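Local atomic coordinates of putative NAD(P)H-flavin oxidoreductase (Streptococcus pyogenes serotype M1, PDB entry 2HAY), a protein that binds flavin mononucleotide and, as a member of the nitroreductase family, probably uses NADH or NADPH in flavin-dependent redox reactions. Residues D32-L37 against A160-D165; S125-K128 against M133-N136; K65-P70 against L181-V186. All coordinates share one frame; numbering follows the deposited sequence.

Contact 1 (D32-L37 against A160-D165); sequences DEDLAL and ALLGID
Asp34, in the first turn of helix 32-43, lies against the methyl ends of Leu162 and Ile164, and no direct hydrogen bond spans the two segments. Most of the apolar part of the contact is made with the aspartate's carbon atoms. Asp34 CB sits 3.7 Å from Ile164 CD1, while its CG is 3.9 Å from Leu162 CD1, so the stem of the acidic side chain rests against both methyls, one from Leu162 at the end of helix 137-162 and one from Ile164 just past it. Leu162 CD1 does double duty: one turn further along helix 32-43, Leu37 CD2 approaches the same methyl at 4.3 Å, a looser touch. Leu162 CG is anti to its own carbonyl carbon (chi1 -74°), and from there both methyls reach helix 32-43, CD2 coming near Asp34 OD1.

The polar part runs through a water. It donates one hydrogen to Asp34 OD2 at 2.8 Å and the other to Leu162 O at 3.0 Å, joining the carboxylate to a carbonyl at the helix end. Asp34 thus gives its carbons to the methyls and one oxygen to the water. Its backbone N is bonded to Ser31 OG, ahead of the turn.

The second subunit closes over this place: His9 of that chain packs on Asp34, Leu37 and Leu162. Within the chain, Ile164 also touches Ile30 and Tyr202.

Gly163 takes a positive phi of 82°, where a CB would press on the preceding carbonyl O, and Gly163 N bonds to Ala160 O at 2.9 Å, one of two bonds back into the last turn that, with the positive phi, make a Schellman motif. It terminates the long helix 137-162 and turns the chain through Ile164 into strand 165-169, with helix 32-43 packed against the turn at the dimer interface of this nitroreductase-family fold.

Contact 2 (S125-K128 against M133-N136); sequences SFQK and MADN
Gln127 meets Met133, a selenomethionine here, and Ala134 along the length of its side chain. Gln127 CB faces Ala134 CB at 3.9 Å. The next atom, Gln127 CG, lies 3.7 Å from Met133 CE, and beyond it the extended chain carries Gln127 NE2 past the same methyl at 4.0 Å, while OE1 runs near Ala134 CA. The amide's own partner is Ala94, whose carbonyl accepts from NE2. Met133 CE can reach Gln127 because its CG stands between backbone N and carbonyl carbon (chi1 62°) and the rest of the chain is extended; the methyl also approaches Phe126 CE1 obliquely. On the flank, Lys128 CG presses on Ala134 CB at 3.5 Å, and its NZ goes on to a salt bridge with Glu124.

The backbone supplies the polar core. Gln127 O accepts from Met133 N at 2.7 Å, almost straight in line with its C=O, and from Ala134 N at 2.9 Å, which sits well above the carbonyl plane. One carbonyl near the end of helix 116-130 therefore holds two successive N-H groups at the start of a type I turn, and this shared acceptor ties the turn leading into helix 137-162 to the preceding helix.

Contact 3 (K65-P70 against L181-V186); sequences KEEIKP and LAKHNV
Helix 62-68 meets the C-terminus of helix 174-183 beside the sheet, where the latter closes in a Schellman motif with Asn185 at positive phi and Val186 N bonded to Leu181 O. The link between them is the carboxylate of Glu67, whose CG is anti to the backbone N (chi1 -157°) and whose extended chain carries the acid straight across to the other helix. Each oxygen takes its own partner. Glu67 OE2 forms a salt bridge with Lys183 NZ at 2.8 Å, using its syn lone pair, at the end of a lysine chain bent along its length. Glu67 OE1 accepts from His184 NE2 at 3.0 Å, also on the syn side though tilted 22° from the carboxylate plane. The imidazole offers its edge, with OE1 near the ring plane, while ring and carboxylate stand 81° apart, nearly perpendicular.

Deeper in, Ile68 CD1 touches Leu181 CD2 at 4.2 Å. These two methyls belong to residues that also pack on strand 192-201, Ile68 on Met197 and Leu181 on Ile194, so the apolar touch lies on the sheet side of the charged group. A carboxylate held by a lysine and an imidazole would probably stay ionised, and its negative charge may favour a protonated His184.

Overall arrangement
The three contacts lie well apart in one nitroreductase-family fold and do not touch. Contact 1 and contact 2 sit on opposite sides of the chain's centre, about 38 Å between their centres, yet both involve helix 137-162: contact 2 packs the loop before its start, contact 1 the turn at its end. That helix thus runs from the region of contact 2 to that of contact 1. Contact 3 is about 25 Å from contact 1 and 32 Å from contact 2, centre to centre. Along the chain, contact 2 nests inside the loops closed by the other two, whose segments alternate. Contacts 1 and 2 both touch the second subunit, and the side chain of Phe126 in contact 2 is about 6 Å from a bound FMN.

Contact 1 (D32-L37 against A160-D165)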
loop_
_atom_site.group_PDB
_atom_site.type_symbol
_atom_site.label_atom_id
_atom_site.label_comp_id
_atom_site.label_asym_id
_atom_site.label_seq_id
_atom_site.Cartn_x
_atom_site.Cartn_y
_atom_site.Cartn_z
ATOM N N ASP B 32 11.519 10.728 19.802
ATOM C CA ASP B 32 10.445 11.601 19.336
ATOM C C ASP B 32 10.650 12.071 17.892
ATOM O O ASP B 32 9.687 12.132 17.118
ATOM C CB ASP B 32 10.327 12.840 20.236
ATOM C CG ASP B 32 9.798 12.520 21.632
ATOM O OD1 ASP B 32 10.013 13.368 22.523
ATOM O OD2 ASP B 32 9.167 11.453 21.839
ATOM N N GLU B 33 11.882 12.403 17.543
ATOM C CA GLU B 33 12.194 12.883 16.199
ATOM C C GLU B 33 12.006 11.793 15.137
ATOM O O GLU B 33 11.490 12.057 14.055
ATOM C CB GLU B 33 13.605 13.469 16.152
ATOM C CG GLU B 33 13.911 14.402 17.316
ATOM C CD GLU B 33 14.411 13.665 18.566
ATOM O OE1 GLU B 33 15.509 13.073 18.518
ATOM O OE2 GLU B 33 13.726 13.699 19.600
ATOM N N ASP B 34 12.409 10.568 15.460
ATOM C CA ASP B 34 12.276 9.461 14.533
ATOM C C ASP B 34 10.812 9.069 14.340
ATOM O O ASP B 34 10.410 8.845 13.214
ATOM C CB ASP B 34 13.113 8.264 14.963
ATOM C CG ASP B 34 14.620 8.472 14.730
ATOM O OD1 ASP B 34 15.032 9.550 14.256
ATOM O OD2 ASP B 34 15.403 7.549 15.031
ATOM N N LEU B 35 10.030 9.002 15.423
ATOM C CA LEU B 35 8.610 8.715 15.316
ATOM C C LEU B 35 7.876 9.795 14.495
ATOM O O LEU B 35 7.047 9.481 13.653
ATOM C CB LEU B 35 7.976 8.536 16.720
ATOM C CG LEU B 35 6.493 8.135 16.739
ATOM C CD1 LEU B 35 6.356 6.656 16.331
ATOM C CD2 LEU B 35 5.825 8.405 18.120
ATOM N N ALA B 36 8.186 11.064 14.761
ATOM C CA ALA B 36 7.593 12.168 14.027
ATOM C C ALA B 36 7.851 12.075 12.503
ATOM O O ALA B 36 6.932 12.250 11.702
ATOM C CB ALA B 36 8.074 13.501 14.590
ATOM N N LEU B 37 9.088 11.793 12.108
ATOM C CA LEU B 37 9.423 11.612 10.697
ATOM C C LEU B 37 8.656 10.454 10.083
ATOM O O LEU B 37 8.149 10.591 8.974
ATOM C CB LEU B 37 10.923 11.425 10.494
ATOM C CG LEU B 37 11.441 11.385 9.053
ATOM C CD1 LEU B 37 11.066 12.648 8.274
ATOM C CD2 LEU B 37 12.962 11.238 9.114
ATOM N N ALA B 160 13.173 1.923 8.033
ATOM C CA ALA B 160 14.324 1.139 7.617
ATOM C C ALA B 160 15.570 2.015 7.415
ATOM O O ALA B 160 16.642 1.666 7.880
ATOM C CB ALA B 160 14.009 0.355 6.358
ATOM N N LEU B 161 15.392 3.161 6.754
ATOM C CA LEU B 161 16.446 4.156 6.527
ATOM C C LEU B 161 16.995 4.734 7.838
ATOM O O LEU B 161 18.151 5.163 7.916
ATOM C CB LEU B 161 15.932 5.281 5.625
ATOM C CG LEU B 161 15.743 4.909 4.163
ATOM C CD1 LEU B 161 14.744 5.866 3.478
ATOM C CD2 LEU B 161 17.064 4.858 3.363
ATOM N N LEU B 162 16.156 4.692 8.865
ATOM C CA LEU B 162 16.502 5.145 10.186
ATOM C C LEU B 162 17.110 4.027 11.052
ATOM O O LEU B 162 17.610 4.288 12.140
ATOM C CB LEU B 162 15.245 5.728 10.840
ATOM C CG LEU B 162 14.800 7.109 10.332
ATOM C CD1 LEU B 162 13.519 7.503 11.067
ATOM C CD2 LEU B 162 15.912 8.187 10.527
ATOM N N GLY B 163 17.089 2.792 10.563
ATOM C CA GLY B 163 17.557 1.645 11.356
ATOM C C GLY B 163 16.526 1.110 12.323
ATOM O O GLY B 163 16.846 0.332 13.204
ATOM N N ILE B 164 15.270 1.526 12.141
ATOM C CA ILE B 164 14.177 1.131 13.005
ATOM C C ILE B 164 13.508 -0.086 12.363
ATOM O O ILE B 164 13.165 -0.066 11.182
ATOM C CB ILE B 164 13.183 2.311 13.214
ATOM C CG1 ILE B 164 13.869 3.425 14.012
ATOM C CG2 ILE B 164 11.868 1.838 13.866
ATOM C CD1 ILE B 164 13.081 4.729 14.036
ATOM N N ASP B 165 13.387 -1.147 13.154
ATOM C CA ASP B 165 12.674 -2.333 12.760
ATOM C C ASP B 165 11.146 -2.193 12.874
ATOM O O ASP B 165 10.601 -1.425 13.673
ATOM C CB ASP B 165 13.155 -3.527 13.559
ATOM C CG ASP B 165 14.516 -3.982 13.112
ATOM O OD1 ASP B 165 14.652 -4.338 11.920
ATOM O OD2 ASP B 165 15.449 -3.926 13.920
HETATM O O HOH W 1 16.650 5.063 14.844
#

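Contact 2 (S125-K128 against M133-N136)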
loop_
_atom_site.group_PDB
_atom_site.type_symbol
_atom_site.label_atom_id
_atom_site.label_comp_id
_atom_site.label_asym_id
_atom_site.label_seq_id
_atom_site.Cartn_x
_atom_site.Cartn_y
_atom_site.Cartn_z
ATOM N N SER B 125 -18.598 8.264 -11.993
ATOM C CA SER B 125 -18.368 7.191 -12.963
ATOM C C SER B 125 -17.203 6.324 -12.537
ATOM O O SER B 125 -17.214 5.123 -12.788
ATOM C CB SER B 125 -18.174 7.708 -14.395
ATOM O OG SER B 125 -17.066 8.582 -14.472
ATOM N N PHE B 126 -16.215 6.934 -11.888
ATOM C CA PHE B 126 -15.079 6.203 -11.334
ATOM C C PHE B 126 -15.541 5.127 -10.337
ATOM O O PHE B 126 -15.100 3.982 -10.416
ATOM C CB PHE B 126 -14.082 7.158 -10.673
ATOM C CG PHE B 126 -12.967 6.466 -9.918
ATOM C CD1 PHE B 126 -12.856 6.593 -8.527
ATOM C CD2 PHE B 126 -12.007 5.696 -10.604
ATOM C CE1 PHE B 126 -11.797 5.956 -7.828
ATOM C CE2 PHE B 126 -10.963 5.055 -9.932
ATOM C CZ PHE B 126 -10.844 5.179 -8.552
ATOM N N GLN B 127 -16.431 5.480 -9.413
ATOM C CA GLN B 127 -16.925 4.502 -8.428
ATOM C C GLN B 127 -17.975 3.534 -8.972
ATOM O O GLN B 127 -18.052 2.398 -8.529
ATOM C CB GLN B 127 -17.462 5.207 -7.183
ATOM C CG GLN B 127 -16.371 5.942 -6.367
ATOM C CD GLN B 127 -16.847 6.320 -4.975
ATOM O OE1 GLN B 127 -18.048 6.342 -4.708
ATOM N NE2 GLN B 127 -15.912 6.610 -4.082
ATOM N N LYS B 128 -18.788 3.979 -9.922
ATOM C CA LYS B 128 -19.856 3.145 -10.460
ATOM C C LYS B 128 -19.363 2.224 -11.578
ATOM O O LYS B 128 -19.763 1.062 -11.640
ATOM C CB LYS B 128 -21.017 3.997 -10.985
ATOM C CG LYS B 128 -21.806 4.721 -9.925
ATOM C CD LYS B 128 -23.092 5.327 -10.482
ATOM C CE LYS B 128 -24.002 5.711 -9.307
ATOM N NZ LYS B 128 -24.987 6.754 -9.680
HETATM N N MSE B 133 -18.003 0.024 -7.306
HETATM C CA MSE B 133 -18.044 0.016 -5.848
HETATM C C MSE B 133 -18.960 1.087 -5.213
HETATM O O MSE B 133 -19.159 1.072 -4.026
HETATM C CB MSE B 133 -16.616 0.133 -5.273
HETATM C CG MSE B 133 -15.918 1.434 -5.659
HETATM SE SE MSE B 133 -14.151 1.621 -4.837
HETATM C CE MSE B 133 -13.795 3.430 -5.327
ATOM N N ALA B 134 -19.491 2.013 -6.000
ATOM C CA ALA B 134 -20.351 3.067 -5.481
ATOM C C ALA B 134 -21.389 2.557 -4.483
ATOM O O ALA B 134 -21.688 3.247 -3.521
ATOM C CB ALA B 134 -21.064 3.786 -6.625
ATOM N N ASP B 135 -21.951 1.367 -4.723
ATOM C CA ASP B 135 -23.114 0.931 -3.935
ATOM C C ASP B 135 -22.793 -0.271 -3.053
ATOM O O ASP B 135 -23.673 -1.030 -2.644
ATOM C CB ASP B 135 -24.317 0.686 -4.844
ATOM C CG ASP B 135 -24.958 1.982 -5.310
ATOM O OD1 ASP B 135 -24.896 3.005 -4.579
ATOM O OD2 ASP B 135 -25.544 1.978 -6.399
ATOM N N ASN B 136 -21.511 -0.395 -2.746
ATOM C CA ASN B 136 -20.963 -1.561 -2.097
ATOM C C ASN B 136 -20.047 -1.136 -0.947
ATOM O O ASN B 136 -18.842 -1.031 -1.133
ATOM C CB ASN B 136 -20.169 -2.354 -3.144
ATOM C CG ASN B 136 -19.667 -3.673 -2.621
ATOM O OD1 ASN B 136 -19.484 -3.857 -1.426
ATOM N ND2 ASN B 136 -19.440 -4.604 -3.525
#

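Contact 3 (K65-P70 against L181-V186)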
loop_
_atom_site.group_PDB
_atom_site.type_symbol
_atom_site.label_atom_id
_atom_site.label_comp_id
_atom_site.label_asym_id
_atom_site.label_seq_id
_atom_site.Cartn_x
_atom_site.Cartn_y
_atom_site.Cartn_z
ATOM N N LYS B 65 -3.656 -2.375 24.497
ATOM C CA LYS B 65 -2.803 -3.420 23.932
ATOM C C LYS B 65 -3.103 -4.808 24.545
ATOM O O LYS B 65 -3.253 -5.794 23.799
ATOM C CB LYS B 65 -1.323 -3.075 24.094
ATOM C CG LYS B 65 -0.873 -1.846 23.340
ATOM C CD LYS B 65 0.591 -1.954 22.987
ATOM C CE LYS B 65 1.224 -0.608 22.924
ATOM N NZ LYS B 65 1.494 -0.155 24.301
ATOM N N GLU B 66 -3.202 -4.863 25.876
ATOM C CA GLU B 66 -3.491 -6.098 26.612
ATOM C C GLU B 66 -4.843 -6.711 26.194
ATOM O O GLU B 66 -4.955 -7.925 26.012
ATOM C CB GLU B 66 -3.423 -5.861 28.141
ATOM C CG GLU B 66 -1.992 -5.604 28.721
ATOM C CD GLU B 66 -1.962 -5.153 30.205
ATOM O OE1 GLU B 66 -2.961 -5.323 30.947
ATOM O OE2 GLU B 66 -0.909 -4.626 30.647
ATOM N N GLU B 67 -5.854 -5.863 26.028
ATOM C CA GLU B 67 -7.169 -6.275 25.537
ATOM C C GLU B 67 -7.192 -6.773 24.087
ATOM O O GLU B 67 -7.941 -7.686 23.761
ATOM C CB GLU B 67 -8.165 -5.140 25.712
ATOM C CG GLU B 67 -9.574 -5.604 25.774
ATOM C CD GLU B 67 -10.546 -4.504 26.200
ATOM O OE1 GLU B 67 -10.090 -3.409 26.625
ATOM O OE2 GLU B 67 -11.769 -4.762 26.098
ATOM N N ILE B 68 -6.371 -6.180 23.222
ATOM C CA ILE B 68 -6.289 -6.591 21.814
ATOM C C ILE B 68 -5.643 -7.976 21.691
ATOM O O ILE B 68 -6.065 -8.807 20.891
ATOM C CB ILE B 68 -5.541 -5.513 20.953
ATOM C CG1 ILE B 68 -6.473 -4.322 20.674
ATOM C CG2 ILE B 68 -4.982 -6.093 19.646
ATOM C CD1 ILE B 68 -5.738 -3.098 20.108
ATOM N N LYS B 69 -4.655 -8.225 22.547
ATOM C CA LYS B 69 -3.749 -9.381 22.445
ATOM C C LYS B 69 -4.361 -10.803 22.229
ATOM O O LYS B 69 -3.872 -11.532 21.363
ATOM C CB LYS B 69 -2.780 -9.361 23.634
ATOM C CG LYS B 69 -1.363 -9.813 23.332
ATOM C CD LYS B 69 -0.485 -9.701 24.592
ATOM C CE LYS B 69 0.272 -8.362 24.652
ATOM N NZ LYS B 69 0.991 -8.218 25.968
ATOM N N PRO B 70 -5.404 -11.206 23.005
ATOM C CA PRO B 70 -6.015 -12.529 22.764
ATOM C C PRO B 70 -6.646 -12.721 21.378
ATOM O O PRO B 70 -6.917 -13.860 20.986
ATOM C CB PRO B 70 -7.136 -12.610 23.814
ATOM C CG PRO B 70 -6.777 -11.636 24.852
ATOM C CD PRO B 70 -6.052 -10.522 24.140
ATOM N N LEU B 181 -11.612 -0.979 20.086
ATOM C CA LEU B 181 -11.216 0.393 19.788
ATOM C C LEU B 181 -12.371 1.366 19.915
ATOM O O LEU B 181 -12.204 2.450 20.461
ATOM C CB LEU B 181 -10.593 0.517 18.396
ATOM C CG LEU B 181 -9.269 -0.198 18.126
ATOM C CD1 LEU B 181 -8.763 0.150 16.711
ATOM C CD2 LEU B 181 -8.252 0.139 19.191
ATOM N N ALA B 182 -13.536 0.982 19.408
ATOM C CA ALA B 182 -14.742 1.801 19.604
ATOM C C ALA B 182 -15.114 1.915 21.087
ATOM O O ALA B 182 -15.468 2.991 21.560
ATOM C CB ALA B 182 -15.897 1.258 18.797
ATOM N N LYS B 183 -15.002 0.806 21.816
ATOM C CA LYS B 183 -15.348 0.774 23.231
ATOM C C LYS B 183 -14.498 1.814 23.993
ATOM O O LYS B 183 -14.996 2.512 24.872
ATOM C CB LYS B 183 -15.154 -0.646 23.774
ATOM C CG LYS B 183 -15.383 -0.810 25.271
ATOM C CD LYS B 183 -14.239 -1.588 25.919
ATOM C CE LYS B 183 -14.446 -3.079 25.880
ATOM N NZ LYS B 183 -14.031 -3.647 27.198
ATOM N N HIS B 184 -13.235 1.964 23.594
ATOM C CA HIS B 184 -12.369 2.962 24.216
ATOM C C HIS B 184 -12.388 4.356 23.564
ATOM O O HIS B 184 -11.578 5.204 23.921
ATOM C CB HIS B 184 -10.935 2.427 24.349
ATOM C CG HIS B 184 -10.795 1.353 25.379
ATOM N ND1 HIS B 184 -10.521 1.621 26.702
ATOM C CD2 HIS B 184 -10.902 0.009 25.284
ATOM C CE1 HIS B 184 -10.456 0.485 27.375
ATOM N NE2 HIS B 184 -10.693 -0.509 26.539
ATOM N N ASN B 185 -13.315 4.590 22.636
ATOM C CA ASN B 185 -13.397 5.869 21.912
ATOM C C ASN B 185 -12.140 6.176 21.103
ATOM O O ASN B 185 -11.761 7.340 20.966
ATOM C CB ASN B 185 -13.679 7.052 22.867
ATOM C CG ASN B 185 -15.123 7.092 23.369
ATOM O OD1 ASN B 185 -16.048 6.573 22.732
ATOM N ND2 ASN B 185 -15.324 7.750 24.504
ATOM N N VAL B 186 -11.476 5.136 20.601
ATOM C CA VAL B 186 -10.278 5.323 19.787
ATOM C C VAL B 186 -10.719 5.602 18.339
ATOM O O VAL B 186 -10.121 6.419 17.626
ATOM C CB VAL B 186 -9.292 4.123 19.904
ATOM C CG1 VAL B 186 -8.060 4.313 18.998
ATOM C CG2 VAL B 186 -8.822 3.958 21.346
#